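Local coordinates for monoglyceride lipase (Saccharomyces cerevisiae, PDB 4ZWN), which hydrolyses monoacylglycerols to free fatty acids and glycerol, preferring monounsaturated substrates, and also takes part in breaking down fatty acid ethyl esters, at residues G71-I76 against D223-P228; Q77-D82 against K214-F219. The protein carries 2 engineered substitutions. All blocks are in the same frame, centred on the assembly; numbering follows the deposited sequence.

Both contacts are buried and join the same two stretches of chain, since 71-76 runs straight into the helix that carries 77-82, and 223-228 follows the helix that carries 214-219. Segments 71-76 and 77-82 belong to the core of the hydrolase, 223-228 and 214-219 to the cap inserted between strands 165-169 and 264-269. Contact 1 is loop against loop and mixed in chemistry: a tyrosine ring, a carboxylate, a serine, a methionine and a bridging water, with 219 Å² buried. Contact 2 is helix against helix and narrower, 97 Å², carried by one arginine and one tyrosine without a hydrogen bond between them. Lys75 CD and Phe219 CZ, 3.8 Å apart, connect the two.

Contact 1 of 2, residues G71-I76 against D223-P228; sequences GEYTKI and DPMSVP
Tyr73 carries a buried loop-to-loop contact, reaching from the connection between strand 62-67 and helix 78-86 to the cap loop 223-228, where Asp223, Met225 and Ser226 receive it. The CA atoms of Tyr73 and Met225 are 8.1 Å apart, so side chains make most of the joint. Tyr73 CG occupies the crowded position between backbone N and carbonyl carbon (chi1 62°), from which the phenol extends to the cap loop. Tyr73 OH donates a hydrogen bond to Asp223 OD2; the modelled separation is very short and its exact value doubtful. Ser226 OG also donates to Asp223 OD2, at 2.7 Å, meeting it on the anti side of the carboxylate, 24° out of plane. A weak bond from Met225 N to Asp223 OD1 (3.4 Å) further restrains the carboxylate, while Asp223 O accepts from both Ser226 N and Val227 N, closing the turn.

One ring face is covered by methionine. Met225 CB approaches Tyr73 CZ to 3.3 Å, and bends at chi2 and chi3 return the chain so that CE sits 4.1 Å from the ring centroid in a CH-pi contact; SD lies higher over the face, a Met-aromatic contact. A water donates to Gly71 O at 3.1 Å and to Met225 O at 2.9 Å, bridging the two backbones. Gly71 adopts phi 87°, where a side chain would jam against the preceding carbonyl. The arrangement fits the alpha/beta hydrolase fold: the loop that begins with the His68-Gly69 motif, whose following residue probably supplies an oxyanion-hole amide as in relatives, continues into a seam with the cap.

Contact 2 of 2, residues Q77-D82 against K214-F219; sequences QFRLMD and KAYRAF
Arg79 and Tyr216 meet with the phenol oxygen over the guanidinium: Tyr216 OH lies 3.0 Å from Arg79 CZ, above the centre of one face. The two planes are only 18° apart, and Arg79 NH1 comes obliquely within 3.2 Å of Tyr216 CZ. Although Tyr216 OH is also close to Arg79 NE and NH1, the angles are poor and no hydrogen bond forms. Arg79 gets there with CG anti to the backbone N (chi1 -162°) and a chain extended from CG to NE, projecting from helix 78-86 toward helix 214-222.

The next shell fixes the guanidinium: NH2 makes a salt bridge to Asp310, and NH1 donates to the carbonyl of Glu308, while Phe313 of helix 310-326 packs on the side chain. Tyr216 rests against Pro26 and Tyr27, its side chain about 11 Å from that of the presumed catalytic His302. A leucine in place of Arg79 would probably leave the Asp310 carboxylate without its charged mate and strip Tyr216 OH of its flat cover. With NH1 and NH2 taken up by Glu308 O and Asp310, the hydroxyl oxygen meets the guanidinium over its face, where its partial negative charge is likely to suit the delocalised positive charge.

Contact 1 of 2, residues G71-I76 against D223-P228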
loop_
_atom_site.group_PDB
_atom_site.type_symbol
_atom_site.label_atom_id
_atom_site.label_comp_id
_atom_site.label_asym_id
_atom_site.label_seq_id
_atom_site.Cartn_x
_atom_site.Cartn_y
_atom_site.Cartn_z
ATOM N N GLY A 71 3.516 -2.721 -9.023
ATOM C CA GLY A 71 3.049 -2.149 -10.273
ATOM C C GLY A 71 2.501 -0.740 -10.160
ATOM O O GLY A 71 2.201 -0.103 -11.171
ATOM N N GLU A 72 2.369 -0.250 -8.932
ATOM C CA GLU A 72 1.824 1.079 -8.694
ATOM C C GLU A 72 2.922 2.132 -8.565
ATOM O O GLU A 72 4.111 1.808 -8.560
ATOM C CB GLU A 72 0.948 1.080 -7.438
ATOM C CG GLU A 72 -0.343 0.281 -7.571
ATOM C CD GLU A 72 -1.241 0.436 -6.361
ATOM O OE1 GLU A 72 -0.740 0.887 -5.307
ATOM O OE2 GLU A 72 -2.447 0.118 -6.462
ATOM N N TYR A 73 2.507 3.391 -8.463
ATOM C CA TYR A 73 3.421 4.518 -8.292
ATOM C C TYR A 73 2.620 5.738 -7.828
ATOM O O TYR A 73 1.433 5.616 -7.526
ATOM C CB TYR A 73 4.195 4.813 -9.589
ATOM C CG TYR A 73 3.328 5.217 -10.763
ATOM C CD1 TYR A 73 2.499 4.296 -11.389
ATOM C CD2 TYR A 73 3.351 6.516 -11.253
ATOM C CE1 TYR A 73 1.704 4.657 -12.455
ATOM C CE2 TYR A 73 2.563 6.886 -12.324
ATOM C CZ TYR A 73 1.737 5.953 -12.919
ATOM O OH TYR A 73 0.946 6.311 -13.987
ATOM N N THR A 74 3.266 6.901 -7.769
ATOM C CA THR A 74 2.664 8.101 -7.179
ATOM C C THR A 74 1.270 8.452 -7.709
ATOM O O THR A 74 0.354 8.690 -6.924
ATOM C CB THR A 74 3.566 9.332 -7.384
ATOM O OG1 THR A 74 3.806 9.522 -8.784
ATOM C CG2 THR A 74 4.892 9.149 -6.662
ATOM N N LYS A 75 1.113 8.479 -9.031
ATOM C CA LYS A 75 -0.148 8.889 -9.656
ATOM C C LYS A 75 -1.333 8.035 -9.209
ATOM O O LYS A 75 -2.460 8.527 -9.110
ATOM C CB LYS A 75 -0.027 8.848 -11.186
ATOM C CG LYS A 75 -1.317 9.198 -11.928
ATOM C CD LYS A 75 -1.137 9.144 -13.438
ATOM C CE LYS A 75 -0.499 10.418 -13.971
ATOM N NZ LYS A 75 -1.386 11.595 -13.761
ATOM N N ILE A 76 -1.079 6.758 -8.938
ATOM C CA ILE A 76 -2.139 5.847 -8.519
ATOM C C ILE A 76 -2.746 6.301 -7.191
ATOM O O ILE A 76 -3.943 6.140 -6.954
ATOM C CB ILE A 76 -1.620 4.398 -8.394
ATOM C CG1 ILE A 76 -0.963 3.955 -9.704
ATOM C CG2 ILE A 76 -2.749 3.442 -8.027
ATOM C CD1 ILE A 76 -1.901 3.965 -10.897
ATOM N N ASP A 223 -1.733 3.202 -19.625
ATOM C CA ASP A 223 -0.740 3.991 -18.908
ATOM C C ASP A 223 0.672 3.448 -19.133
ATOM O O ASP A 223 0.959 2.299 -18.797
ATOM C CB ASP A 223 -1.068 4.023 -17.414
ATOM C CG ASP A 223 -0.106 4.882 -16.622
ATOM O OD1 ASP A 223 0.398 5.883 -17.173
ATOM O OD2 ASP A 223 0.148 4.558 -15.445
ATOM N N PRO A 224 1.556 4.279 -19.711
ATOM C CA PRO A 224 2.949 3.907 -19.986
ATOM C C PRO A 224 3.744 3.598 -18.723
ATOM O O PRO A 224 4.718 2.848 -18.783
ATOM C CB PRO A 224 3.513 5.148 -20.685
ATOM C CG PRO A 224 2.322 5.848 -21.244
ATOM C CD PRO A 224 1.227 5.610 -20.250
ATOM N N MET A 225 3.338 4.177 -17.597
ATOM C CA MET A 225 4.019 3.951 -16.326
ATOM C C MET A 225 3.540 2.672 -15.642
ATOM O O MET A 225 4.111 2.244 -14.640
ATOM C CB MET A 225 3.814 5.145 -15.388
ATOM C CG MET A 225 4.648 6.373 -15.718
ATOM S SD MET A 225 6.385 6.174 -15.273
ATOM C CE MET A 225 6.246 5.722 -13.546
ATOM N N SER A 226 2.486 2.069 -16.183
ATOM C CA SER A 226 1.924 0.850 -15.610
ATOM C C SER A 226 2.287 -0.377 -16.440
ATOM O O SER A 226 2.475 -1.470 -15.906
ATOM C CB SER A 226 0.404 0.966 -15.488
ATOM O OG SER A 226 0.039 2.030 -14.626
ATOM N N VAL A 227 2.374 -0.186 -17.752
ATOM C CA VAL A 227 2.712 -1.265 -18.672
ATOM C C VAL A 227 3.989 -0.904 -19.424
ATOM O O VAL A 227 4.131 0.226 -19.890
ATOM C CB VAL A 227 1.567 -1.527 -19.676
ATOM C CG1 VAL A 227 1.686 -2.917 -20.289
ATOM C CG2 VAL A 227 0.214 -1.365 -18.997
ATOM N N PRO A 228 4.935 -1.852 -19.533
ATOM C CA PRO A 228 4.902 -3.196 -18.949
ATOM C C PRO A 228 5.321 -3.212 -17.483
ATOM O O PRO A 228 5.956 -2.274 -17.006
ATOM C CB PRO A 228 5.900 -3.972 -19.809
ATOM C CG PRO A 228 6.884 -2.944 -20.227
ATOM C CD PRO A 228 6.108 -1.666 -20.407
HETATM O O HOH W 1 4.839 0.215 -12.750
#

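Contact 2 of 2, residues Q77-D82 against K214-F219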
loop_
_atom_site.group_PDB
_atom_site.type_symbol
_atom_site.label_atom_id
_atom_site.label_comp_id
_atom_site.label_asym_id
_atom_site.label_seq_id
_atom_site.Cartn_x
_atom_site.Cartn_y
_atom_site.Cartn_z
ATOM N N GLN A 77 -1.924 6.895 -6.333
ATOM C CA GLN A 77 -2.408 7.344 -5.034
ATOM C C GLN A 77 -2.854 8.807 -5.039
ATOM O O GLN A 77 -3.140 9.369 -3.981
ATOM C CB GLN A 77 -1.335 7.127 -3.966
ATOM C CG GLN A 77 -1.545 5.863 -3.149
ATOM C CD GLN A 77 -1.610 4.618 -4.011
ATOM O OE1 GLN A 77 -2.686 4.073 -4.261
ATOM N NE2 GLN A 77 -0.452 4.157 -4.467
ATOM N N PHE A 78 -2.928 9.414 -6.223
ATOM C CA PHE A 78 -3.398 10.794 -6.345
ATOM C C PHE A 78 -4.800 10.965 -5.773
ATOM O O PHE A 78 -5.059 11.896 -5.013
ATOM C CB PHE A 78 -3.397 11.253 -7.806
ATOM C CG PHE A 78 -2.055 11.713 -8.304
ATOM C CD1 PHE A 78 -0.925 11.602 -7.508
ATOM C CD2 PHE A 78 -1.927 12.270 -9.566
ATOM C CE1 PHE A 78 0.311 12.027 -7.968
ATOM C CE2 PHE A 78 -0.697 12.698 -10.028
ATOM C CZ PHE A 78 0.422 12.576 -9.227
ATOM N N ARG A 79 -5.695 10.061 -6.155
ATOM C CA ARG A 79 -7.089 10.106 -5.731
ATOM C C ARG A 79 -7.197 10.110 -4.207
ATOM O O ARG A 79 -7.986 10.858 -3.631
ATOM C CB ARG A 79 -7.847 8.918 -6.328
ATOM C CG ARG A 79 -9.362 9.030 -6.346
ATOM C CD ARG A 79 -9.953 7.773 -6.981
ATOM N NE ARG A 79 -11.408 7.814 -7.112
ATOM C CZ ARG A 79 -12.137 6.820 -7.612
ATOM N NH1 ARG A 79 -11.547 5.706 -8.028
ATOM N NH2 ARG A 79 -13.456 6.935 -7.697
ATOM N N LEU A 80 -6.382 9.286 -3.557
ATOM C CA LEU A 80 -6.404 9.181 -2.101
ATOM C C LEU A 80 -5.812 10.419 -1.432
ATOM O O LEU A 80 -6.401 10.978 -0.507
ATOM C CB LEU A 80 -5.646 7.936 -1.647
ATOM C CG LEU A 80 -5.524 7.742 -0.138
ATOM C CD1 LEU A 80 -6.905 7.669 0.509
ATOM C CD2 LEU A 80 -4.710 6.494 0.164
ATOM N N MET A 81 -4.643 10.837 -1.904
ATOM C CA MET A 81 -3.950 11.992 -1.343
ATOM C C MET A 81 -4.744 13.283 -1.529
ATOM O O MET A 81 -4.711 14.169 -0.673
ATOM C CB MET A 81 -2.563 12.132 -1.973
ATOM C CG MET A 81 -1.632 10.980 -1.645
ATOM S SD MET A 81 0.067 11.190 -2.212
ATOM C CE MET A 81 -0.136 10.992 -3.980
ATOM N N ASP A 82 -5.458 13.384 -2.646
ATOM C CA ASP A 82 -6.283 14.555 -2.922
ATOM C C ASP A 82 -7.410 14.680 -1.898
ATOM O O ASP A 82 -7.634 15.754 -1.340
ATOM C CB ASP A 82 -6.857 14.488 -4.339
ATOM C CG ASP A 82 -7.433 15.818 -4.801
ATOM O OD1 ASP A 82 -6.846 16.872 -4.468
ATOM O OD2 ASP A 82 -8.472 15.812 -5.498
ATOM N N LYS A 214 -14.685 0.590 -15.684
ATOM C CA LYS A 214 -14.017 0.453 -16.974
ATOM C C LYS A 214 -13.277 1.724 -17.365
ATOM O O LYS A 214 -12.391 1.699 -18.217
ATOM C CB LYS A 214 -15.028 0.080 -18.058
ATOM C CG LYS A 214 -15.970 -1.036 -17.646
ATOM C CD LYS A 214 -16.660 -1.656 -18.847
ATOM C CE LYS A 214 -16.253 -3.112 -19.011
ATOM N NZ LYS A 214 -16.833 -3.721 -20.240
ATOM N N ALA A 215 -13.643 2.836 -16.737
ATOM C CA ALA A 215 -12.958 4.099 -16.974
ATOM C C ALA A 215 -11.512 4.015 -16.491
ATOM O O ALA A 215 -10.586 4.360 -17.225
ATOM C CB ALA A 215 -13.689 5.239 -16.285
ATOM N N TYR A 216 -11.322 3.551 -15.258
ATOM C CA TYR A 216 -9.982 3.376 -14.707
ATOM C C TYR A 216 -9.269 2.191 -15.348
ATOM O O TYR A 216 -8.041 2.161 -15.421
ATOM C CB TYR A 216 -10.033 3.188 -13.191
ATOM C CG TYR A 216 -10.328 4.450 -12.416
ATOM C CD1 TYR A 216 -9.323 5.367 -12.134
ATOM C CD2 TYR A 216 -11.608 4.718 -11.954
ATOM C CE1 TYR A 216 -9.589 6.521 -11.421
ATOM C CE2 TYR A 216 -11.883 5.866 -11.243
ATOM C CZ TYR A 216 -10.871 6.764 -10.980
ATOM O OH TYR A 216 -11.144 7.911 -10.271
ATOM N N ARG A 217 -10.045 1.209 -15.796
ATOM C CA ARG A 217 -9.490 0.073 -16.523
ATOM C C ARG A 217 -8.781 0.536 -17.794
ATOM O O ARG A 217 -7.653 0.127 -18.073
ATOM C CB ARG A 217 -10.589 -0.927 -16.877
ATOM C CG ARG A 217 -10.606 -2.176 -16.021
ATOM C CD ARG A 217 -11.648 -3.158 -16.531
ATOM N NE ARG A 217 -12.702 -3.396 -15.551
ATOM C CZ ARG A 217 -13.809 -4.085 -15.799
ATOM N NH1 ARG A 217 -14.015 -4.605 -17.001
ATOM N NH2 ARG A 217 -14.714 -4.254 -14.844
ATOM N N ALA A 218 -9.455 1.394 -18.555
ATOM C CA ALA A 218 -8.914 1.902 -19.811
ATOM C C ALA A 218 -7.640 2.703 -19.576
ATOM O O ALA A 218 -6.671 2.578 -20.326
ATOM C CB ALA A 218 -9.950 2.751 -20.526
ATOM N N PHE A 219 -7.648 3.525 -18.532
ATOM C CA PHE A 219 -6.477 4.311 -18.164
ATOM C C PHE A 219 -5.289 3.425 -17.804
ATOM O O PHE A 219 -4.178 3.632 -18.292
ATOM C CB PHE A 219 -6.801 5.237 -16.991
ATOM C CG PHE A 219 -5.595 5.644 -16.191
ATOM C CD1 PHE A 219 -4.726 6.612 -16.665
ATOM C CD2 PHE A 219 -5.331 5.058 -14.960
ATOM C CE1 PHE A 219 -3.616 6.988 -15.931
ATOM C CE2 PHE A 219 -4.223 5.429 -14.223
ATOM C CZ PHE A 219 -3.364 6.395 -14.708
#